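Long-range contacts in putative lipoprotein (Bacteroides ovatus, PDB 3OQQ), which is of unknown function but is probably an extracellular lipoprotein and binds calcium ions: residues F152-K157 against N331-F336; V195-L200 against E265-T270. One frame throughout, in Å; residues are numbered along the deposited sequence. Where two conformers were deposited one is given.

Contact 1: residues F152-K157 against N331-F336; sequences FEYDLK and NRQNFF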
loop_
_atom_site.group_PDB
_atom_site.type_symbol
_atom_site.label_atom_id
_atom_site.label_comp_id
_atom_site.label_asym_id
_atom_site.label_seq_id
_atom_site.Cartn_x
_atom_site.Cartn_y
_atom_site.Cartn_z
ATOM N N PHE A 152 4.810 -7.649 -2.367
ATOM C CA PHE A 152 4.566 -7.220 -1.000
ATOM C C PHE A 152 3.228 -6.611 -0.835
ATOM O O PHE A 152 2.779 -5.877 -1.696
ATOM C CB PHE A 152 5.641 -6.259 -0.486
ATOM C CG PHE A 152 5.797 -4.924 -1.172
ATOM C CD1 PHE A 152 6.667 -4.776 -2.253
ATOM C CD2 PHE A 152 5.189 -3.783 -0.654
ATOM C CE1 PHE A 152 6.891 -3.530 -2.823
ATOM C CE2 PHE A 152 5.400 -2.536 -1.241
ATOM C CZ PHE A 152 6.273 -2.419 -2.308
ATOM N N GLU A 153 2.606 -6.883 0.295
ATOM C CA GLU A 153 1.324 -6.285 0.667
ATOM C C GLU A 153 1.552 -5.037 1.450
ATOM O O GLU A 153 2.501 -4.945 2.229
ATOM C CB GLU A 153 0.481 -7.249 1.519
ATOM C CG GLU A 153 0.420 -8.659 0.974
ATOM C CD GLU A 153 -0.517 -9.605 1.699
ATOM O OE1 GLU A 153 -0.847 -9.331 2.876
ATOM O OE2 GLU A 153 -0.931 -10.613 1.078
ATOM N N TYR A 154 0.666 -4.084 1.307
ATOM C CA TYR A 154 0.814 -2.881 2.109
ATOM C C TYR A 154 -0.495 -2.537 2.721
ATOM O O TYR A 154 -1.548 -2.895 2.192
ATOM C CB TYR A 154 1.351 -1.689 1.296
ATOM C CG TYR A 154 0.330 -1.084 0.358
ATOM C CD1 TYR A 154 -0.524 -0.066 0.785
ATOM C CD2 TYR A 154 0.202 -1.539 -0.952
ATOM C CE1 TYR A 154 -1.444 0.515 -0.078
ATOM C CE2 TYR A 154 -0.707 -0.948 -1.833
ATOM C CZ TYR A 154 -1.553 0.049 -1.376
ATOM O OH TYR A 154 -2.472 0.626 -2.214
ATOM N N ASP A 155 -0.434 -1.745 3.783
ATOM C CA ASP A 155 -1.621 -1.251 4.469
ATOM C C ASP A 155 -1.318 0.114 4.993
ATOM O O ASP A 155 -0.364 0.284 5.745
ATOM C CB ASP A 155 -2.024 -2.187 5.621
ATOM C CG ASP A 155 -3.425 -1.906 6.114
ATOM O OD1 ASP A 155 -3.623 -0.864 6.790
ATOM O OD2 ASP A 155 -4.325 -2.713 5.818
ATOM N N LEU A 156 -2.137 1.078 4.606
ATOM C CA LEU A 156 -2.010 2.467 5.047
ATOM C C LEU A 156 -3.288 2.904 5.755
ATOM O O LEU A 156 -4.377 2.686 5.235
ATOM C CB LEU A 156 -1.720 3.399 3.851
ATOM C CG LEU A 156 -0.275 3.503 3.405
ATOM C CD1 LEU A 156 -0.175 3.870 1.928
ATOM C CD2 LEU A 156 0.479 4.516 4.251
ATOM N N LYS A 157 -3.142 3.512 6.954
ATOM C CA LYS A 157 -4.208 4.065 7.784
ATOM C C LYS A 157 -3.791 5.464 8.203
ATOM O O LYS A 157 -2.713 5.638 8.770
ATOM C CB LYS A 157 -4.498 3.198 9.026
ATOM C CG LYS A 157 -5.591 2.172 8.878
ATOM C CD LYS A 157 -5.723 1.308 10.141
ATOM C CE LYS A 157 -4.961 -0.006 10.064
ATOM N NZ LYS A 157 -5.506 -0.946 9.035
ATOM N N ASN A 331 -1.290 8.292 -6.650
ATOM C CA ASN A 331 -0.008 8.747 -7.197
ATOM C C ASN A 331 0.965 9.241 -6.131
ATOM O O ASN A 331 2.132 9.417 -6.456
ATOM C CB ASN A 331 -0.210 9.824 -8.250
ATOM C CG ASN A 331 -1.092 9.380 -9.395
ATOM O OD1 ASN A 331 -2.171 9.922 -9.607
ATOM N ND2 ASN A 331 -0.671 8.359 -10.127
ATOM N N ARG A 332 0.520 9.421 -4.878
ATOM C CA ARG A 332 1.387 9.849 -3.767
ATOM C C ARG A 332 2.079 8.627 -3.084
ATOM O O ARG A 332 3.032 8.796 -2.319
ATOM C CB ARG A 332 0.595 10.688 -2.741
ATOM C CG ARG A 332 0.058 12.009 -3.293
ATOM C CD ARG A 332 1.089 13.095 -3.317
ATOM N NE ARG A 332 0.526 14.372 -3.760
ATOM C CZ ARG A 332 1.239 15.474 -3.986
ATOM N NH1 ARG A 332 2.556 15.472 -3.801
ATOM N NH2 ARG A 332 0.645 16.582 -4.405
ATOM N N GLN A 333 1.600 7.405 -3.381
ATOM C CA GLN A 333 2.182 6.195 -2.828
ATOM C C GLN A 333 3.196 5.691 -3.827
ATOM O O GLN A 333 2.879 4.877 -4.683
ATOM C CB GLN A 333 1.104 5.156 -2.507
ATOM C CG GLN A 333 -0.110 5.719 -1.765
ATOM C CD GLN A 333 -1.205 4.693 -1.649
ATOM O OE1 GLN A 333 -1.193 3.650 -2.313
ATOM N NE2 GLN A 333 -2.180 4.965 -0.803
ATOM N N ASN A 334 4.392 6.264 -3.779
ATOM C CA ASN A 334 5.415 5.948 -4.752
ATOM C C ASN A 334 6.248 4.738 -4.290
ATOM O O ASN A 334 7.345 4.886 -3.760
ATOM C CB ASN A 334 6.288 7.187 -5.055
ATOM C CG ASN A 334 7.301 6.937 -6.142
ATOM O OD1 ASN A 334 7.331 5.874 -6.745
ATOM N ND2 ASN A 334 8.149 7.890 -6.417
ATOM N N PHE A 335 5.707 3.544 -4.539
ATOM C CA PHE A 335 6.344 2.272 -4.224
ATOM C C PHE A 335 7.531 1.996 -5.151
ATOM O O PHE A 335 7.540 2.423 -6.306
ATOM C CB PHE A 335 5.319 1.120 -4.336
ATOM C CG PHE A 335 4.253 1.213 -3.280
ATOM C CD1 PHE A 335 4.545 0.952 -1.948
ATOM C CD2 PHE A 335 2.954 1.566 -3.614
ATOM C CE1 PHE A 335 3.557 1.065 -0.963
ATOM C CE2 PHE A 335 1.954 1.626 -2.631
ATOM C CZ PHE A 335 2.268 1.401 -1.315
ATOM N N PHE A 336 8.526 1.270 -4.639
ATOM C CA PHE A 336 9.721 0.943 -5.422
ATOM C C PHE A 336 10.438 -0.250 -4.835
ATOM O O PHE A 336 10.196 -0.633 -3.684
ATOM C CB PHE A 336 10.714 2.156 -5.504
ATOM C CG PHE A 336 11.344 2.639 -4.208
ATOM C CD1 PHE A 336 10.723 3.616 -3.435
ATOM C CD2 PHE A 336 12.574 2.145 -3.785
ATOM C CE1 PHE A 336 11.311 4.079 -2.256
ATOM C CE2 PHE A 336 13.166 2.612 -2.608
ATOM C CZ PHE A 336 12.522 3.560 -1.838
#

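Contact 2: residues V195-L200 against E265-T270; sequences VVLDGL and EGTVIT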
loop_
_atom_site.group_PDB
_atom_site.type_symbol
_atom_site.label_atom_id
_atom_site.label_comp_id
_atom_site.label_asym_id
_atom_site.label_seq_id
_atom_site.Cartn_x
_atom_site.Cartn_y
_atom_site.Cartn_z
ATOM N N VAL A 195 8.924 2.739 -0.161
ATOM C CA VAL A 195 7.874 3.648 -0.589
ATOM C C VAL A 195 8.319 5.057 -0.269
ATOM O O VAL A 195 9.006 5.296 0.711
ATOM C CB VAL A 195 6.465 3.313 0.054
ATOM C CG1 VAL A 195 6.461 3.468 1.580
ATOM C CG2 VAL A 195 5.332 4.135 -0.578
ATOM N N VAL A 196 7.952 5.964 -1.132
ATOM C CA VAL A 196 8.077 7.385 -0.913
ATOM C C VAL A 196 6.661 7.843 -0.584
ATOM O O VAL A 196 5.752 7.609 -1.385
ATOM C CB VAL A 196 8.645 8.170 -2.124
ATOM C CG1 VAL A 196 8.609 9.665 -1.837
ATOM C CG2 VAL A 196 10.050 7.706 -2.513
ATOM N N LEU A 197 6.469 8.468 0.584
ATOM C CA LEU A 197 5.191 9.063 0.957
ATOM C C LEU A 197 5.279 10.480 0.452
ATOM O O LEU A 197 5.734 11.390 1.155
ATOM C CB LEU A 197 4.946 8.989 2.468
ATOM C CG LEU A 197 4.961 7.602 3.094
ATOM C CD1 LEU A 197 4.896 7.714 4.571
ATOM C CD2 LEU A 197 3.854 6.705 2.529
ATOM N N ASP A 198 4.961 10.628 -0.838
ATOM C CA ASP A 198 5.086 11.851 -1.608
ATOM C C ASP A 198 4.328 13.020 -0.962
ATOM O O ASP A 198 3.137 12.901 -0.645
ATOM C CB ASP A 198 4.586 11.591 -3.034
ATOM C CG ASP A 198 5.218 12.486 -4.064
ATOM O OD1 ASP A 198 5.067 13.710 -3.949
ATOM O OD2 ASP A 198 5.893 11.956 -4.969
ATOM N N GLY A 199 5.050 14.118 -0.734
ATOM C CA GLY A 199 4.480 15.307 -0.111
ATOM C C GLY A 199 4.437 15.264 1.406
ATOM O O GLY A 199 4.138 16.286 2.025
ATOM N N LEU A 200 4.731 14.095 2.038
ATOM C CA LEU A 200 4.741 14.056 3.495
ATOM C C LEU A 200 6.093 14.585 3.997
ATOM O O LEU A 200 6.991 13.812 4.305
ATOM C CB LEU A 200 4.409 12.683 4.080
ATOM C CG LEU A 200 4.027 12.761 5.576
ATOM C CD1 LEU A 200 2.618 13.372 5.787
ATOM C CD2 LEU A 200 4.160 11.447 6.222
ATOM N N GLU A 265 11.208 15.010 -1.568
ATOM C CA GLU A 265 9.980 14.399 -2.124
ATOM C C GLU A 265 9.006 13.891 -1.052
ATOM O O GLU A 265 7.861 13.560 -1.370
ATOM C CB GLU A 265 10.342 13.237 -3.074
ATOM C CG GLU A 265 11.140 12.116 -2.412
ATOM C CD GLU A 265 12.645 12.224 -2.501
ATOM O OE1 GLU A 265 13.186 13.348 -2.375
ATOM O OE2 GLU A 265 13.287 11.171 -2.705
ATOM N N GLY A 266 9.462 13.806 0.189
ATOM C CA GLY A 266 8.623 13.312 1.273
ATOM C C GLY A 266 9.373 12.290 2.092
ATOM O O GLY A 266 10.605 12.245 2.017
ATOM N N THR A 267 8.645 11.477 2.892
ATOM C CA THR A 267 9.246 10.433 3.760
ATOM C C THR A 267 9.670 9.224 2.910
ATOM O O THR A 267 8.856 8.675 2.154
ATOM C CB THR A 267 8.265 10.042 4.887
ATOM O OG1 THR A 267 7.871 11.234 5.566
ATOM C CG2 THR A 267 8.883 9.056 5.899
ATOM N N VAL A 268 10.936 8.812 3.018
ATOM C CA VAL A 268 11.407 7.662 2.216
ATOM C C VAL A 268 11.617 6.461 3.162
ATOM O O VAL A 268 12.433 6.532 4.075
ATOM C CB VAL A 268 12.668 7.992 1.374
ATOM C CG1 VAL A 268 13.181 6.755 0.625
ATOM C CG2 VAL A 268 12.395 9.155 0.412
ATOM N N ILE A 269 10.852 5.377 2.932
ATOM C CA ILE A 269 10.860 4.175 3.753
ATOM C C ILE A 269 11.441 3.008 2.965
ATOM O O ILE A 269 10.949 2.698 1.880
ATOM C CB ILE A 269 9.402 3.865 4.256
ATOM C CG1 ILE A 269 8.875 5.053 5.105
ATOM C CG2 ILE A 269 9.346 2.535 5.074
ATOM C CD1 ILE A 269 7.426 5.017 5.484
ATOM N N THR A 270 12.470 2.339 3.521
ATOM C CA THR A 270 13.038 1.165 2.845
ATOM C C THR A 270 13.151 -0.034 3.795
ATOM O O THR A 270 13.534 0.119 4.955
ATOM C CB THR A 270 14.400 1.452 2.218
ATOM O OG1 THR A 270 15.281 1.894 3.235
ATOM C CG2 THR A 270 14.337 2.473 1.077
#

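Contact 1: residues F152-K157 against N331-F336
F335 reaches from its strand to the rings of F152 and Y154, and the three form an aromatic cluster between two beta-sheets that face each other. The strand segments 152-157 and 333-336 run roughly antiparallel with their axes 10.8 Å apart, so side chains rather than backbones bridge the sheets. F335 gives the largest share of the interface. Its CG stands anti to its own carbonyl carbon (chi1 -67°), and the ring extends toward the opposing strand. There CZ of F335 sits 3.5 Å above the plane of the Y154 ring, over its centre, with CG of Y154 the ring atom nearest to it at 3.6 Å. The two planes meet at an oblique 40°, with centroids 4.6 Å apart. On F152 the same ring touches differently: CD1 of F335 lies in plane at the ring edge, 3.7 Å from CE2 of F152. Those planes are inclined obliquely, at 67°. V129 of strand 122-131 and L193 and V195 of strand 190-198 add apolar contacts around the two phenylalanines. L156 packs a methyl against an amide: it meets Q333 tip to tip, CD1 lying 3.6 Å from NE2 of Q333. L156 was modelled in two conformers, which makes this approach less certain. The polar end of the contact is tied down by residues outside both segments. N125 OD1 is hydrogen-bonded to both Y154 OH and Q333 NE2, while Q333 NE2 also bonds L326 O and Q333 OE1 pairs with K387 NZ. These bonds fix the extended Q333 chain where it crosses the Y154 side chain at about a right angle, with OE1 of Q333 3.3 Å from OH of Y154.

Contact 2: residues V195-L200 against E265-T270
L197 O lies 3.5 Å from CA of G266 in a CA-H...O contact, at a position where a side chain could not fit: a CB on residue 266 would fall 2.1 Å from that oxygen. This glycine sits where the 195-198 strand ends in a type II turn, L197 to L200, with G199 at positive phi. The turn brings G199 N to E265 O, 2.9 Å away, and curls L200 back so that its carbonyl oxygen accepts a bond from T267 OG1 at 3.0 Å. Further along, the strands form an antiparallel ladder. V195 and I269 exchange two backbone bonds, and L197 N bonds to T267 O, 2.9 Å away, whereas the return bond from T267 N to L197 O is weak. On the face toward strands 173-184 and 298-307, CD1 of L197 packs 3.8 Å from CD1 of I269. The other face pairs V196 with V268, and CG1 of V196 touches CG of E265 at 3.6 Å. T267 holds OG1 anti to its carbonyl carbon (chi1 -54°), beside L200. An alanine at T267 would probably leave L200 O without its hydroxyl donor and open a gap beside CD2 of L200. The chemistry thus implies a strand end secured by polar bonds to the returning loop, and a body held by backbone pairing, with apolar packing on the L197 and I269 face.

In the fold
Contact 2 is nested within the chain loop closed by contact 1, and their centres are about 10 Å apart. Strands 333-339 and 190-198 are neighbours in one sheet, joined by a probable hydrogen bond of 2.9 Å from V196 N to N334 O. A salt bridge, R332 NH1 to D198 OD1 at 3.1 Å, adds to the join, and CD1 of F335 packs 3.6 Å from CG2 of V195. Contact 1 thus links that sheet to the opposing one, while contact 2 extends it by a strand. No active site is known. The F336 side chain is about 5 Å, and the V268 side chain about 4 Å, from bound triethylene glycol, probably from crystallisation; a calcium ion is about 13 Å from the F152 side chain.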